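Local coordinates for protein cellulase (Uncultured bacterium, PDB 6XSO) that probably hydrolyses internal beta-1,4 linkages of cellulose and related plant cell-wall polysaccharides, as a broad-specificity endoglucanase of glycoside hydrolase subfamily GH5_4, at residues G241-N244 with A245-D249; D322-K325 with S326-F329. All coordinates share one frame; numbering follows the deposited sequence.

Contact 1: G241-N244 with A245-D249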
ATOM      1  N   GLY A 241     -13.281  -2.051  15.377  1.00 28.36           N
ATOM      2  CA  GLY A 241     -13.883  -3.072  16.200  1.00 27.92           C
ATOM      3  C   GLY A 241     -13.600  -2.847  17.676  1.00 25.48           C
ATOM      4  O   GLY A 241     -12.675  -2.129  18.060  1.00 26.63           O
ATOM      5  N   ASN A 242     -14.439  -3.474  18.518  1.00 25.12           N
ATOM      6  CA  ASN A 242     -14.293  -3.422  19.968  1.00 24.31           C
ATOM      7  C   ASN A 242     -14.229  -4.817  20.588  1.00 26.02           C
ATOM      8  O   ASN A 242     -14.312  -4.937  21.820  1.00 26.43           O
ATOM      9  CB  ASN A 242     -15.442  -2.628  20.606  1.00 27.11           C
ATOM     10  CG  ASN A 242     -15.546  -1.216  20.058  1.00 27.80           C
ATOM     11  OD1 ASN A 242     -14.584  -0.448  20.077  1.00 28.83           O
ATOM     12  ND2 ASN A 242     -16.716  -0.873  19.558  1.00 29.77           N
ATOM     13  N   TRP A 243     -14.089  -5.868  19.770  1.00 26.40           N
ATOM     14  CA  TRP A 243     -14.211  -7.244  20.240  1.00 27.81           C
ATOM     15  C   TRP A 243     -12.995  -7.722  21.020  1.00 29.13           C
ATOM     16  O   TRP A 243     -13.047  -8.797  21.626  1.00 31.33           O
ATOM     17  CB  TRP A 243     -14.540  -8.190  19.061  1.00 30.95           C
ATOM     18  CG  TRP A 243     -13.589  -8.157  17.898  1.00 29.09           C
ATOM     19  CD1 TRP A 243     -13.691  -7.402  16.765  1.00 28.39           C
ATOM     20  CD2 TRP A 243     -12.398  -8.932  17.754  1.00 29.26           C
ATOM     21  NE1 TRP A 243     -12.632  -7.646  15.932  1.00 29.93           N
ATOM     22  CE2 TRP A 243     -11.821  -8.584  16.513  1.00 30.66           C
ATOM     23  CE3 TRP A 243     -11.764  -9.889  18.552  1.00 30.08           C
ATOM     24  CZ2 TRP A 243     -10.641  -9.149  16.057  1.00 29.96           C
ATOM     25  CZ3 TRP A 243     -10.573 -10.445  18.098  1.00 30.61           C
ATOM     26  CH2 TRP A 243     -10.031 -10.075  16.857  1.00 31.09           C
ATOM     27  N   ASN A 244     -11.908  -6.953  21.020  1.00 25.14           N
ATOM     28  CA  ASN A 244     -10.723  -7.257  21.806  1.00 24.07           C
ATOM     29  C   ASN A 244     -10.116  -5.920  22.194  1.00 23.42           C
ATOM     30  O   ASN A 244     -10.088  -4.996  21.379  1.00 24.22           O
ATOM     31  CB  ASN A 244      -9.718  -8.083  20.990  1.00 26.77           C
ATOM     32  CG  ASN A 244      -8.526  -8.544  21.814  1.00 26.36           C
ATOM     33  OD1 ASN A 244      -7.643  -7.752  22.150  1.00 24.89           O
ATOM     34  ND2 ASN A 244      -8.493  -9.833  22.136  1.00 26.24           N
ATOM     35  N   ALA A 245      -9.636  -5.821  23.431  1.00 24.31           N
ATOM     36  CA  ALA A 245      -9.088  -4.571  23.940  1.00 25.28           C
ATOM     37  C   ALA A 245      -7.772  -4.163  23.294  1.00 27.13           C
ATOM     38  O   ALA A 245      -7.297  -3.059  23.582  1.00 26.53           O
ATOM     39  CB  ALA A 245      -8.852  -4.666  25.452  1.00 28.45           C
ATOM     40  N   HIS A 246      -7.163  -5.011  22.458  1.00 22.18           N
ATOM     41  CA  HIS A 246      -5.898  -4.691  21.803  1.00 21.86           C
ATOM     42  C   HIS A 246      -6.064  -4.232  20.368  1.00 21.22           C
ATOM     43  O   HIS A 246      -5.064  -3.940  19.711  1.00 20.34           O
ATOM     44  CB  HIS A 246      -4.952  -5.896  21.831  1.00 21.25           C
ATOM     45  CG  HIS A 246      -4.561  -6.292  23.215  1.00 21.85           C
ATOM     46  ND1 HIS A 246      -3.677  -5.548  23.967  1.00 27.35           N
ATOM     47  CD2 HIS A 246      -4.947  -7.327  23.992  1.00 24.14           C
ATOM     48  CE1 HIS A 246      -3.544  -6.107  25.156  1.00 25.21           C
ATOM     49  NE2 HIS A 246      -4.280  -7.201  25.189  1.00 26.40           N
ATOM     50  N   LEU A 247      -7.298  -4.115  19.882  1.00 22.51           N
ATOM     51  CA  LEU A 247      -7.499  -3.815  18.469  1.00 20.25           C
ATOM     52  C   LEU A 247      -6.940  -2.455  18.081  1.00 19.69           C
ATOM     53  O   LEU A 247      -6.529  -2.272  16.935  1.00 20.05           O
ATOM     54  CB  LEU A 247      -8.976  -3.896  18.121  1.00 21.15           C
ATOM     55  CG  LEU A 247      -9.516  -5.318  18.025  1.00 23.22           C
ATOM     56  CD1 LEU A 247     -11.020  -5.277  17.956  1.00 27.25           C
ATOM     57  CD2 LEU A 247      -8.941  -5.992  16.823  1.00 24.07           C
ATOM     58  N   LYS A 248      -6.892  -1.498  19.007  1.00 21.09           N
ATOM     59  CA  LYS A 248      -6.345  -0.198  18.640  1.00 21.33           C
ATOM     60  C   LYS A 248      -4.831  -0.142  18.754  1.00 22.37           C
ATOM     61  O   LYS A 248      -4.247   0.856  18.331  1.00 20.97           O
ATOM     62  CB  LYS A 248      -6.930   0.921  19.499  1.00 23.16           C
ATOM     63  CG  LYS A 248      -8.462   1.082  19.385  1.00 31.16           C
ATOM     64  CD  LYS A 248      -8.863   1.603  18.034  1.00 31.85           C
ATOM     65  CE  LYS A 248     -10.366   1.936  17.982  1.00 31.11           C
ATOM     66  NZ  LYS A 248     -11.253   0.729  17.958  1.00 28.99           N
ATOM     67  N   ASP A 249      -4.192  -1.168  19.321  1.00 21.38           N
ATOM     68  CA  ASP A 249      -2.747  -1.100  19.534  1.00 20.87           C
ATOM     69  C   ASP A 249      -1.953  -0.856  18.247  1.00 20.38           C
ATOM     70  O   ASP A 249      -0.977  -0.096  18.307  1.00 21.77           O
ATOM     71  CB  ASP A 249      -2.241  -2.349  20.274  1.00 21.55           C
ATOM     72  CG  ASP A 249      -2.782  -2.477  21.708  1.00 24.57           C
ATOM     73  OD1 ASP A 249      -3.635  -1.680  22.148  1.00 24.83           O
ATOM     74  OD2 ASP A 249      -2.320  -3.399  22.412  1.00 27.04           O
TER
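Two overlapping type I beta turns, Asn244 to Leu247 and His246 to Asp249, coil the loop that follows barrel strand 229-232. Asn244 opens the first with a double grip. Asn244 OD1 takes His246 N as donor at 2.8 Å, in the carbonyl plane and on a lone pair, which makes an Asx turn. Asn244 O meanwhile receives Leu247 N in a longer bond of 3.3 Å. With CG anti to the backbone N (chi1 -174°), the amide is carried forward along the chain, where Asn244 OD1 also lies 3.3 Å from His246 CB. An alanine here would probably leave the N-H of His246 without its side-chain acceptor and the start of the turn less firmly held.

Leu247 points back into the bend. Leu247 CD1 sits over the five-membered ring of Trp243, 3.5 Å from the centroid and only 11° off the normal, a CH-pi contact, while Leu247 CD2 reaches the benzo part at Trp243 CZ2 (3.7 Å). The same Leu247 CD1 packs on the backbone of Gly241, 3.6 Å from Gly241 C. Trp243 holds CG between its backbone N and carbonyl carbon (chi1 55°), which brings the indole round to meet the leucine. Across the second turn, His246 ND1 donates to Asp249 OD2 at 3.0 Å; the acceptor lies near the imidazole plane, so the bond helps fix the ring's rotation.

The imidazole also stacks with Tyr194, and Phe188 meets the indole. Lys248 NZ bonds Gly239 O earlier in the loop. Gly241 N is tied to Asp288 of helix 279-298, and the second turn runs directly into helix 249-252.

Contact 2: D322-K325 with S326-F329. With LMR ((2S)-2-hydroxybutanedioic acid), chain C.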
ATOM      1  N   ASP A 322     -20.523 -10.868  -6.622  1.00 25.01           N
ATOM      2  CA  ASP A 322     -21.441 -11.820  -7.222  1.00 24.46           C
ATOM      3  C   ASP A 322     -22.687 -12.025  -6.368  1.00 25.82           C
ATOM      4  O   ASP A 322     -23.804 -12.071  -6.897  1.00 27.14           O
ATOM      5  CB  ASP A 322     -20.731 -13.162  -7.426  1.00 32.17           C
ATOM      6  CG  ASP A 322     -19.788 -13.154  -8.622  1.00 49.37           C
ATOM      7  OD1 ASP A 322     -19.979 -12.324  -9.537  1.00 46.31           O
ATOM      8  OD2 ASP A 322     -18.856 -13.984  -8.645  1.00 60.13           O
ATOM      9  N   ALA A 323     -22.521 -12.125  -5.052  1.00 24.09           N
ATOM     10  CA  ALA A 323     -23.614 -12.578  -4.205  1.00 27.25           C
ATOM     11  C   ALA A 323     -24.531 -11.467  -3.719  1.00 21.84           C
ATOM     12  O   ALA A 323     -25.702 -11.745  -3.424  1.00 23.12           O
ATOM     13  CB  ALA A 323     -23.071 -13.304  -2.973  1.00 25.11           C
ATOM     14  N   ARG A 324     -24.026 -10.246  -3.569  1.00 23.67           N
ATOM     15  CA  ARG A 324     -24.790  -9.138  -2.987  1.00 23.80           C
ATOM     16  C   ARG A 324     -24.276  -7.833  -3.590  1.00 23.59           C
ATOM     17  O   ARG A 324     -23.761  -6.945  -2.901  1.00 21.93           O
ATOM     18  CB  ARG A 324     -24.716  -9.173  -1.460  1.00 21.36           C
ATOM     19  CG  ARG A 324     -23.314  -9.298  -0.849  1.00 20.05           C
ATOM     20  CD  ARG A 324     -23.319  -9.633   0.660  1.00 23.32           C
ATOM     21  NE  ARG A 324     -24.064 -10.856   0.913  1.00 23.54           N
ATOM     22  CZ  ARG A 324     -23.581 -12.087   0.759  1.00 23.96           C
ATOM     23  NH1 ARG A 324     -22.320 -12.270   0.374  1.00 26.31           N
ATOM     24  NH2 ARG A 324     -24.370 -13.138   0.965  1.00 28.58           N
ATOM     25  N   LYS A 325     -24.392  -7.732  -4.918  1.00 23.11           N
ATOM     26  CA  LYS A 325     -23.739  -6.654  -5.648  1.00 22.06           C
ATOM     27  C   LYS A 325     -24.280  -5.293  -5.246  1.00 22.00           C
ATOM     28  O   LYS A 325     -23.504  -4.352  -5.022  1.00 22.37           O
ATOM     29  CB  LYS A 325     -23.894  -6.870  -7.151  1.00 24.07           C
ATOM     30  CG  LYS A 325     -23.209  -5.788  -8.001  1.00 25.32           C
ATOM     31  CD  LYS A 325     -23.447  -6.009  -9.482  1.00 29.92           C
ATOM     32  CE  LYS A 325     -22.641  -7.190 -10.027  1.00 39.86           C
ATOM     33  NZ  LYS A 325     -22.563  -7.132 -11.533  1.00 41.37           N
ATOM     34  N   SER A 326     -25.600  -5.162  -5.134  1.00 24.16           N
ATOM     35  CA  SER A 326     -26.155  -3.865  -4.765  1.00 23.95           C
ATOM     36  C   SER A 326     -25.710  -3.442  -3.373  1.00 22.92           C
ATOM     37  O   SER A 326     -25.357  -2.277  -3.162  1.00 24.19           O
ATOM     38  CB  SER A 326     -27.674  -3.890  -4.837  1.00 28.58           C
ATOM     39  OG  SER A 326     -28.174  -2.642  -4.376  1.00 30.07           O
ATOM     40  N   LEU A 327     -25.733  -4.365  -2.403  1.00 22.79           N
ATOM     41  CA  LEU A 327     -25.242  -4.021  -1.071  1.00 22.86           C
ATOM     42  C   LEU A 327     -23.772  -3.617  -1.127  1.00 21.34           C
ATOM     43  O   LEU A 327     -23.350  -2.659  -0.460  1.00 22.02           O
ATOM     44  CB  LEU A 327     -25.421  -5.193  -0.112  1.00 25.75           C
ATOM     45  CG  LEU A 327     -25.170  -4.864   1.355  1.00 24.96           C
ATOM     46  CD1 LEU A 327     -26.266  -3.977   1.946  1.00 28.43           C
ATOM     47  CD2 LEU A 327     -25.055  -6.156   2.156  1.00 27.03           C
ATOM     48  N   MET A 328     -22.981  -4.312  -1.953  1.00 20.18           N
ATOM     49  CA  MET A 328     -21.584  -3.942  -2.105  1.00 19.86           C
ATOM     50  C   MET A 328     -21.452  -2.530  -2.666  1.00 20.11           C
ATOM     51  O   MET A 328     -20.601  -1.747  -2.216  1.00 20.55           O
ATOM     52  CB  MET A 328     -20.860  -4.940  -3.009  1.00 22.69           C
ATOM     53  CG  MET A 328     -19.407  -4.598  -3.156  1.00 22.89           C
ATOM     54  SD  MET A 328     -18.570  -5.804  -4.175  1.00 26.77           S
ATOM     55  CE  MET A 328     -16.893  -5.201  -4.052  1.00 24.01           C
ATOM     56  N   PHE A 329     -22.264  -2.196  -3.675  1.00 20.86           N
ATOM     57  CA  PHE A 329     -22.216  -0.862  -4.261  1.00 20.87           C
ATOM     58  C   PHE A 329     -22.660   0.211  -3.265  1.00 22.38           C
ATOM     59  O   PHE A 329     -22.123   1.322  -3.279  1.00 22.75           O
ATOM     60  CB  PHE A 329     -23.065  -0.824  -5.537  1.00 22.35           C
ATOM     61  CG  PHE A 329     -22.453  -1.547  -6.734  1.00 22.21           C
ATOM     62  CD1 PHE A 329     -21.242  -2.215  -6.667  1.00 23.68           C
ATOM     63  CD2 PHE A 329     -23.108  -1.533  -7.943  1.00 25.89           C
ATOM     64  CE1 PHE A 329     -20.713  -2.854  -7.800  1.00 24.51           C
ATOM     65  CE2 PHE A 329     -22.577  -2.160  -9.060  1.00 26.22           C
ATOM     66  CZ  PHE A 329     -21.406  -2.815  -8.993  1.00 25.48           C
TER
HETATM   67  C1  LMR C 401     -27.832  -9.050   1.374  1.00 44.92           C
HETATM   68  O1A LMR C 401     -27.330 -10.124   0.904  1.00 43.06           O
HETATM   69  O1B LMR C 401     -27.880  -8.840   2.612  1.00 62.98           O
HETATM   70  C2  LMR C 401     -28.387  -7.980   0.430  1.00 40.64           C
HETATM   71  O2  LMR C 401     -28.394  -8.590  -0.827  1.00 40.26           O
HETATM   72  C3  LMR C 401     -29.768  -7.499   0.829  1.00 40.87           C
HETATM   73  C4  LMR C 401     -30.314  -6.610  -0.292  1.00 43.98           C
HETATM   74  O4A LMR C 401     -31.554  -6.389  -0.361  1.00 38.19           O
HETATM   75  O4B LMR C 401     -29.548  -6.091  -1.155  1.00 43.65           O
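Arg324 with Met328 and Lys325 with Phe329 pair up in the first turn of helix 325-341, one of the helices of the TIM barrel; Arg324 is its N-cap residue, just after the short helix 320-323. The tight side is backbone and buried side chain. Arg324 O accepts Met328 N at 2.9 Å, and Lys325 O accepts Phe329 N at 2.8 Å. Leu327 and Met328 are buried in the protein, the leucine against Ile279 and Ile282 of helix 279-298.

Lys325 and Phe329 run side by side, one helical turn apart. Lys325 CG lies over one face of the Phe329 ring, 3.8 Å from its centroid and 19° off the normal, in a CH-pi contact. Having CG anti to the backbone N (chi1 -179°) lays the aliphatic chain along the ring, and NZ continues to a salt bridge with Asp367 of helix 366-377, whose residues also touch the phenylalanine.

The looser side belongs to Ser326, exposed, and to Arg324, whose NH1 forms a salt bridge with Asp320. A bound malic acid molecule lies beside this arginine and Leu327. The malic acid O1B is 3.9 Å from Leu327 CD2, whereas its O1A approaches the guanidinium edge near its plane and takes a weak hydrogen bond from Arg324 NE at 3.3 Å.

From the N terminus, the chain has built five of the eight barrel strands before contact 1, which coils the loop between strand 229-232 and helix 249-252. It then adds strand 264-270, helix 279-298 and strand 304-309 before reaching contact 2, where helix 325-341 begins ahead of the last strand, 345-349. The two contacts follow in series, neither nested nor crossed, and each is formed within one unbroken run of residues. The centres of contacts 1 and 2 are about 28 Å apart and their nearest atoms about 18 Å apart, so they do not meet. Helix 279-298 is a common neighbour, meeting contact 1 through Asp288 and contact 2 through Ile279 and Ile282.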